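Local coordinates for protein Udp-n-acetylglucosamine pyrophosphorylase (Trypanosoma brucei, PDB 4BQH) that probably catalyses the reaction of N-acetyl-alpha-D-glucosamine 1-phosphate with UTP to give UDP-N-acetylglucosamine and diphosphate, at residues Asn195-Leu200 with Val205-Gln210; Val174-Met179 with Arg190-Asn195; Lys99-Val104 with Ala297-Ala302. One frame throughout, in Å; residues are numbered along the deposited sequence.

Overall arrangement
Contacts 1 and 2 form one packed unit: their centres lie about 1 Å apart, they share Asn-195, and strands 175-180 and 205-209 are neighbours in the central mixed sheet. Contact 2 sets helix 185-194 against the first of these strands; contact 1 follows in the chain and fits the loop after that helix to the second. Contact 3 is separate, a helix-helix contact whose centre is about 28 Å from both others; its nearest atoms are about 18 Å from contact 1 and about 11 Å from contact 2. Along the chain, its two segments enclose both. An allosteric inhibitor is bound in this chain, in a pocket of 19 residues.

Contact 1 of 3, residues Asn195-Leu200 with Val205-Gln210; sequences NSYFGL and VHFFAQ. With SO4 (sulfate ion), chain D.
Val-205, Leu-200 and Tyr-197 meet around a single methyl group. Leu-200 CD1 lies 3.9 Å from Val-205 CG2, the two side chains crossing at about a right angle, and Tyr-197 CD1 reaches the same Val-205 CG2 at 4.4 Å. The valine places CG2 beside its own backbone N, with CG1 anti to that N (chi1 -177°). Farther along the strand the Tyr-197 and Phe-207 rings meet rim to rim, Tyr-197 CE1 to Phe-207 CE2 at 4.4 Å. No hydrogen bond crosses this apolar junction.

Ser-196, at positive phi, closes helix 185-194 with a Schellman motif, and Tyr-197 and Phe-198 keep positive phi. This left-handed turn, with Phe-198 N bonded to Asn-195 O, Gly-199 N to Ser-196 O and Leu-200 N to Tyr-197 O, carries Tyr-197 and Leu-200 toward the strand. Phe-192 meets Phe-207 edge-to-face.

His-206 ND1 bonds O1 of a sulfate at 2.8 Å, nearly straight (166°). The ion, probably from the crystallisation liquor, is also held by Arg-249 and His-267. His-206 NE2 pairs with Gln-175 OE1, so both ring nitrogens are tied and the rotation is fixed. The whole is the return from helix to strand in a beta-alpha-beta unit.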
# COMPACT_ATOMS: atom_id res chain seq x y z
N ASN A 195 16.87 -9.08 11.37
CA ASN A 195 16.10 -10.23 10.96
C ASN A 195 16.53 -10.80 9.61
O ASN A 195 15.78 -11.57 8.99
CB ASN A 195 14.61 -9.88 10.97
CG ASN A 195 14.06 -9.76 12.37
OD1 ASN A 195 13.81 -10.77 13.02
ND2 ASN A 195 13.89 -8.52 12.86
N SER A 196 17.74 -10.43 9.17
CA SER A 196 18.31 -10.89 7.89
C SER A 196 17.37 -10.65 6.72
O SER A 196 17.22 -11.51 5.85
CB SER A 196 18.69 -12.38 7.96
OG SER A 196 19.64 -12.55 9.00
N TYR A 197 16.72 -9.48 6.72
CA TYR A 197 15.79 -9.07 5.64
C TYR A 197 14.71 -10.09 5.38
O TYR A 197 14.19 -10.19 4.27
CB TYR A 197 16.56 -8.69 4.35
CG TYR A 197 17.64 -7.68 4.59
CD1 TYR A 197 17.38 -6.30 4.55
CD2 TYR A 197 18.93 -8.10 4.90
CE1 TYR A 197 18.40 -5.37 4.81
CE2 TYR A 197 19.94 -7.19 5.16
CZ TYR A 197 19.67 -5.84 5.12
OH TYR A 197 20.71 -4.97 5.36
N PHE A 198 14.36 -10.85 6.42
CA PHE A 198 13.27 -11.85 6.38
C PHE A 198 13.42 -12.84 5.23
O PHE A 198 12.43 -13.34 4.68
CB PHE A 198 11.89 -11.17 6.40
CG PHE A 198 11.73 -10.19 7.54
CD1 PHE A 198 11.54 -10.64 8.85
CD2 PHE A 198 11.82 -8.81 7.32
CE1 PHE A 198 11.41 -9.73 9.90
CE2 PHE A 198 11.69 -7.90 8.37
CZ PHE A 198 11.49 -8.37 9.66
N GLY A 199 14.66 -13.15 4.91
CA GLY A 199 14.96 -14.13 3.87
C GLY A 199 15.17 -13.55 2.48
O GLY A 199 15.56 -14.27 1.56
N LEU A 200 14.89 -12.25 2.31
CA LEU A 200 15.17 -11.55 1.05
C LEU A 200 16.65 -11.23 0.91
O LEU A 200 17.39 -11.18 1.89
CB LEU A 200 14.38 -10.23 0.97
CG LEU A 200 12.86 -10.38 1.02
CD1 LEU A 200 12.21 -9.00 1.03
CD2 LEU A 200 12.33 -11.18 -0.16
N VAL A 205 16.10 -4.86 -1.41
CA VAL A 205 15.33 -4.05 -0.47
C VAL A 205 15.84 -2.61 -0.46
O VAL A 205 17.03 -2.36 -0.23
CB VAL A 205 15.37 -4.64 0.95
CG1 VAL A 205 14.50 -3.78 1.87
CG2 VAL A 205 14.86 -6.08 0.89
N HIS A 206 14.92 -1.67 -0.71
CA HIS A 206 15.29 -0.27 -0.87
C HIS A 206 14.49 0.54 0.10
O HIS A 206 13.27 0.60 -0.01
CB HIS A 206 14.99 0.19 -2.31
CG HIS A 206 15.57 -0.72 -3.38
ND1 HIS A 206 16.75 -0.47 -3.97
CD2 HIS A 206 15.09 -1.90 -3.94
CE1 HIS A 206 17.03 -1.44 -4.87
NE2 HIS A 206 16.01 -2.32 -4.85
N PHE A 207 15.17 1.15 1.06
CA PHE A 207 14.48 2.01 2.03
C PHE A 207 14.53 3.45 1.55
O PHE A 207 15.57 3.94 1.14
CB PHE A 207 15.16 1.92 3.39
CG PHE A 207 15.17 0.54 3.96
CD1 PHE A 207 14.08 0.05 4.66
CD2 PHE A 207 16.30 -0.27 3.79
CE1 PHE A 207 14.11 -1.25 5.17
CE2 PHE A 207 16.34 -1.55 4.30
CZ PHE A 207 15.24 -2.04 5.00
N PHE A 208 13.39 4.13 1.59
CA PHE A 208 13.34 5.51 1.14
C PHE A 208 12.33 6.28 1.95
O PHE A 208 11.18 5.87 2.06
CB PHE A 208 13.10 5.61 -0.39
CG PHE A 208 11.73 5.19 -0.86
CD1 PHE A 208 11.27 3.86 -0.73
CD2 PHE A 208 10.90 6.13 -1.49
CE1 PHE A 208 10.00 3.50 -1.19
CE2 PHE A 208 9.63 5.77 -1.97
CZ PHE A 208 9.19 4.46 -1.82
N ALA A 209 12.76 7.41 2.51
CA ALA A 209 11.88 8.17 3.40
C ALA A 209 11.01 9.14 2.64
O ALA A 209 11.47 9.82 1.70
CB ALA A 209 12.71 8.94 4.42
N GLN A 210 9.76 9.22 3.06
CA GLN A 210 8.83 10.22 2.54
C GLN A 210 9.05 11.51 3.29
O GLN A 210 9.74 11.54 4.34
CB GLN A 210 7.38 9.75 2.74
CG GLN A 210 6.97 9.53 4.19
CD GLN A 210 5.68 8.74 4.25
OE1 GLN A 210 4.59 9.29 4.02
NE2 GLN A 210 5.80 7.43 4.46
S SO4 D . 19.21 2.16 -4.06
O1 SO4 D . 18.29 1.72 -3.00
O2 SO4 D . 19.39 3.64 -4.02
O3 SO4 D . 18.65 1.79 -5.37
O4 SO4 D . 20.55 1.57 -3.83

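Contact 2 of 3, residues Val174-Met179 with Arg190-Asn195; sequences VQLLVM and RFFEEN
Phe-191 O receives two N-H groups of Asn-195, the C-cap residue of helix 185-194. Asn-195 ND2 binds Phe-191 O at 2.9 Å with an N-H...O angle of 164°, the acceptor lying close to the amide plane; Asn-195 N adds a weak bond to Phe-191 O at 3.3 Å. The amide turns back along its own helix, which also brings Asn-195 ND2 over one face of the Phe-191 ring, 3.7 Å above the plane and offset toward the rim. Asn-195 N bonds Phe-192 O as well, at 3.1 Å, so it is shared between two carbonyls.

Contact with the strand is carried by Phe-192, which meets two side chains with neighbouring atoms of its ring: Phe-192 CE2 is 4.2 Å from Leu-176 CD2, and Phe-192 CZ is 4.1 Å from Val-178 CG2. Leu-176 and Val-178, two apart on the strand, point to the same side of the sheet, and both meet the ring obliquely. In Leu-176, CG stands anti to the backbone N (chi1 179°), which carries the branch end out toward the helix.

Phe-148 and Phe-198 also meet the Phe-192 ring edge-to-face, while Phe-191 stacks on Phe-135. All three touching residues are buried. The arrangement joins the first strand to the crossover helix of the beta-alpha-beta unit 175-180, 185-194 and 205-209, part of the GT-A-type nucleotidyltransferase fold.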
# COMPACT_ATOMS: atom_id res chain seq x y z
N VAL A 174 11.49 -9.73 -6.97
CA VAL A 174 10.61 -8.57 -6.84
C VAL A 174 11.39 -7.52 -6.00
O VAL A 174 11.82 -7.82 -4.88
CB VAL A 174 9.32 -8.96 -6.08
CG1 VAL A 174 8.48 -7.71 -5.75
CG2 VAL A 174 8.52 -9.97 -6.89
N GLN A 175 11.58 -6.30 -6.52
CA GLN A 175 12.25 -5.25 -5.73
C GLN A 175 11.28 -4.76 -4.66
O GLN A 175 10.14 -4.45 -4.99
CB GLN A 175 12.68 -4.08 -6.61
CG GLN A 175 13.63 -4.49 -7.74
CD GLN A 175 14.95 -5.01 -7.21
OE1 GLN A 175 15.51 -4.47 -6.26
NE2 GLN A 175 15.45 -6.09 -7.82
N LEU A 176 11.74 -4.74 -3.41
CA LEU A 176 10.92 -4.30 -2.30
C LEU A 176 11.33 -2.87 -1.96
O LEU A 176 12.51 -2.59 -1.68
CB LEU A 176 11.11 -5.22 -1.08
CG LEU A 176 10.29 -4.81 0.16
CD1 LEU A 176 8.80 -4.78 -0.14
CD2 LEU A 176 10.56 -5.74 1.32
N LEU A 177 10.35 -1.97 -2.00
CA LEU A 177 10.58 -0.55 -1.72
C LEU A 177 9.85 -0.26 -0.43
O LEU A 177 8.62 -0.39 -0.37
CB LEU A 177 10.00 0.29 -2.86
CG LEU A 177 10.18 -0.20 -4.30
CD1 LEU A 177 9.54 0.82 -5.25
CD2 LEU A 177 11.66 -0.39 -4.59
N VAL A 178 10.60 0.10 0.62
CA VAL A 178 9.99 0.31 1.92
C VAL A 178 9.95 1.82 2.18
O VAL A 178 10.99 2.45 2.36
CB VAL A 178 10.81 -0.41 3.03
CG1 VAL A 178 10.19 -0.17 4.41
CG2 VAL A 178 10.87 -1.89 2.72
N MET A 179 8.75 2.41 2.14
CA MET A 179 8.63 3.85 2.25
C MET A 179 8.46 4.26 3.71
O MET A 179 7.38 4.20 4.28
CB MET A 179 7.52 4.45 1.37
CG MET A 179 7.72 5.98 1.29
SD MET A 179 6.53 6.75 0.18
CE MET A 179 5.10 6.81 1.23
N ARG A 190 17.22 -1.04 10.82
CA ARG A 190 17.75 -1.89 11.90
C ARG A 190 16.95 -3.17 12.10
O ARG A 190 17.50 -4.26 12.21
CB ARG A 190 17.82 -1.12 13.22
CG ARG A 190 19.08 -0.31 13.40
CD ARG A 190 19.28 -0.03 14.89
NE ARG A 190 20.49 0.73 15.16
CZ ARG A 190 21.70 0.20 15.36
NH1 ARG A 190 21.88 -1.12 15.32
NH2 ARG A 190 22.73 1.00 15.60
N PHE A 191 15.63 -3.03 12.16
CA PHE A 191 14.73 -4.18 12.28
C PHE A 191 14.94 -5.18 11.13
O PHE A 191 15.01 -6.37 11.36
CB PHE A 191 13.28 -3.67 12.33
CG PHE A 191 12.23 -4.73 12.58
CD1 PHE A 191 12.09 -5.31 13.83
CD2 PHE A 191 11.35 -5.09 11.55
CE1 PHE A 191 11.09 -6.25 14.06
CE2 PHE A 191 10.35 -6.05 11.78
CZ PHE A 191 10.22 -6.63 13.03
N PHE A 192 15.02 -4.69 9.88
CA PHE A 192 15.27 -5.58 8.74
C PHE A 192 16.63 -6.27 8.89
O PHE A 192 16.74 -7.49 8.70
CB PHE A 192 15.19 -4.84 7.39
CG PHE A 192 13.80 -4.79 6.80
CD1 PHE A 192 12.82 -3.95 7.32
CD2 PHE A 192 13.46 -5.60 5.71
CE1 PHE A 192 11.53 -3.91 6.76
CE2 PHE A 192 12.19 -5.57 5.15
CZ PHE A 192 11.22 -4.74 5.69
N GLU A 193 17.65 -5.49 9.20
CA GLU A 193 19.02 -6.03 9.36
C GLU A 193 19.12 -7.15 10.42
O GLU A 193 19.71 -8.21 10.16
CB GLU A 193 20.00 -4.90 9.68
CG GLU A 193 20.32 -4.00 8.49
CD GLU A 193 20.99 -2.69 8.89
OE1 GLU A 193 21.48 -2.57 10.04
OE2 GLU A 193 21.04 -1.76 8.05
N GLU A 194 18.52 -6.90 11.58
CA GLU A 194 18.49 -7.86 12.71
C GLU A 194 17.76 -9.16 12.36
O GLU A 194 17.98 -10.21 12.97
CB GLU A 194 17.80 -7.23 13.91
CG GLU A 194 18.60 -6.12 14.59
CD GLU A 194 17.79 -5.33 15.61
OE1 GLU A 194 16.63 -5.69 15.92
OE2 GLU A 194 18.30 -4.32 16.10
N ASN A 195 16.87 -9.08 11.37
CA ASN A 195 16.10 -10.23 10.96
C ASN A 195 16.53 -10.80 9.61
O ASN A 195 15.78 -11.57 8.99
CB ASN A 195 14.61 -9.88 10.97
CG ASN A 195 14.06 -9.76 12.37
OD1 ASN A 195 13.81 -10.77 13.02
ND2 ASN A 195 13.89 -8.52 12.86

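Contact 3 of 3, residues Lys99-Val104 with Ala297-Ala302; sequences KNLEAV and AIEEEA
Two helices of the uridylyltransferase fold pack together here: helix 95-110 lies against the last turn of helix 291-300, which closes in a Schellman motif. Glu-301 takes positive phi, Ala-302 N bonds Ala-297 O at 3.0 Å and Glu-301 N bonds Ile-298 O at 3.2 Å. Ile-298 and Glu-299, in the turn before, point toward helix 95-110.

The apolar part of the contact is the meeting of Val-104 and Ile-298, whose closest atoms are Val-104 CG1 and Ile-298 CG2 at 3.8 Å. Ile-298 also touches Tyr-275 of strand 275-280, so it bridges the helix pair and the sheet. One turn back on helix 95-110, Leu-101 crosses Glu-299 at a slant, its CD2 methyl 3.8 Å from Glu-299 CG. From between Leu-101 and Val-104 in the chain, Glu-102 reaches Pro-291 and Val-292 at the start of helix 291-300.

Nearby, Glu-300 forms a salt bridge with Arg-424, tying this helix end to strand 423-427.

No hydrogen bond joins the two segments. Glu-299 is bent at its second torsion (chi2 -63°), which turns the carboxylate toward the valine: Glu-299 OE2 stops 3.5 Å from Val-104 CG2, an oxygen resting against a methyl group.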
# COMPACT_ATOMS: atom_id res chain seq x y z
N LYS A 99 -6.66 -17.84 -14.80
CA LYS A 99 -5.46 -18.66 -14.92
C LYS A 99 -4.50 -18.11 -15.98
O LYS A 99 -3.26 -18.11 -15.80
CB LYS A 99 -5.84 -20.11 -15.28
CG LYS A 99 -4.68 -21.10 -15.25
CD LYS A 99 -5.18 -22.55 -15.31
CE LYS A 99 -5.91 -22.94 -14.02
NZ LYS A 99 -6.11 -24.42 -13.91
N ASN A 100 -5.06 -17.63 -17.09
CA ASN A 100 -4.21 -17.09 -18.13
C ASN A 100 -3.54 -15.77 -17.72
O ASN A 100 -2.37 -15.54 -18.05
CB ASN A 100 -4.99 -16.93 -19.42
CG ASN A 100 -5.32 -18.26 -20.08
OD1 ASN A 100 -6.27 -18.36 -20.86
ND2 ASN A 100 -4.52 -19.28 -19.78
N LEU A 101 -4.27 -14.92 -17.01
CA LEU A 101 -3.70 -13.66 -16.52
C LEU A 101 -2.61 -13.95 -15.48
O LEU A 101 -1.58 -13.28 -15.44
CB LEU A 101 -4.80 -12.78 -15.89
CG LEU A 101 -5.78 -12.14 -16.89
CD1 LEU A 101 -6.92 -11.46 -16.13
CD2 LEU A 101 -5.11 -11.11 -17.80
N GLU A 102 -2.87 -14.94 -14.64
CA GLU A 102 -1.92 -15.34 -13.61
C GLU A 102 -0.56 -15.76 -14.23
O GLU A 102 0.50 -15.37 -13.74
CB GLU A 102 -2.52 -16.47 -12.76
CG GLU A 102 -1.55 -17.04 -11.74
CD GLU A 102 -2.13 -18.22 -10.98
OE1 GLU A 102 -2.22 -19.33 -11.56
OE2 GLU A 102 -2.50 -18.03 -9.82
N ALA A 103 -0.62 -16.55 -15.30
CA ALA A 103 0.60 -16.97 -16.01
C ALA A 103 1.39 -15.76 -16.56
O ALA A 103 2.64 -15.71 -16.46
CB ALA A 103 0.26 -17.92 -17.13
N VAL A 104 0.67 -14.78 -17.11
CA VAL A 104 1.30 -13.54 -17.60
C VAL A 104 2.01 -12.81 -16.44
O VAL A 104 3.13 -12.32 -16.59
CB VAL A 104 0.28 -12.60 -18.28
CG1 VAL A 104 0.92 -11.26 -18.66
CG2 VAL A 104 -0.29 -13.27 -19.53
N ALA A 297 -2.94 -5.89 -15.72
CA ALA A 297 -2.36 -4.62 -16.16
C ALA A 297 -1.66 -4.78 -17.51
O ALA A 297 -1.81 -3.95 -18.39
CB ALA A 297 -1.37 -4.09 -15.13
N ILE A 298 -0.92 -5.88 -17.66
CA ILE A 298 -0.14 -6.11 -18.88
C ILE A 298 -1.07 -6.32 -20.08
O ILE A 298 -0.88 -5.68 -21.14
CB ILE A 298 0.82 -7.28 -18.69
CG1 ILE A 298 1.96 -6.85 -17.75
CG2 ILE A 298 1.42 -7.71 -20.05
CD1 ILE A 298 2.83 -7.97 -17.22
N GLU A 299 -2.06 -7.19 -19.92
CA GLU A 299 -2.95 -7.54 -21.04
C GLU A 299 -3.86 -6.39 -21.42
O GLU A 299 -4.21 -6.23 -22.61
CB GLU A 299 -3.73 -8.84 -20.73
CG GLU A 299 -2.81 -10.08 -20.66
CD GLU A 299 -2.10 -10.41 -21.98
OE1 GLU A 299 -2.67 -10.21 -23.07
OE2 GLU A 299 -0.94 -10.85 -21.94
N GLU A 300 -4.18 -5.51 -20.45
CA GLU A 300 -5.00 -4.31 -20.72
C GLU A 300 -4.21 -3.12 -21.25
O GLU A 300 -4.79 -2.13 -21.72
CB GLU A 300 -5.77 -3.87 -19.44
CG GLU A 300 -6.81 -4.90 -18.98
CD GLU A 300 -7.98 -5.09 -19.96
OE1 GLU A 300 -8.45 -4.11 -20.57
OE2 GLU A 300 -8.46 -6.23 -20.09
N GLU A 301 -2.88 -3.23 -21.21
CA GLU A 301 -1.96 -2.13 -21.49
C GLU A 301 -2.30 -0.93 -20.59
O GLU A 301 -2.28 0.22 -21.02
CB GLU A 301 -1.97 -1.75 -22.99
CG GLU A 301 -1.58 -2.91 -23.91
CD GLU A 301 -1.88 -2.61 -25.36
OE1 GLU A 301 -1.05 -1.94 -26.01
OE2 GLU A 301 -2.94 -3.05 -25.85
N ALA A 302 -2.59 -1.21 -19.32
CA ALA A 302 -2.95 -0.19 -18.34
C ALA A 302 -1.70 0.46 -17.75
O ALA A 302 -0.66 -0.20 -17.58
CB ALA A 302 -3.80 -0.81 -17.24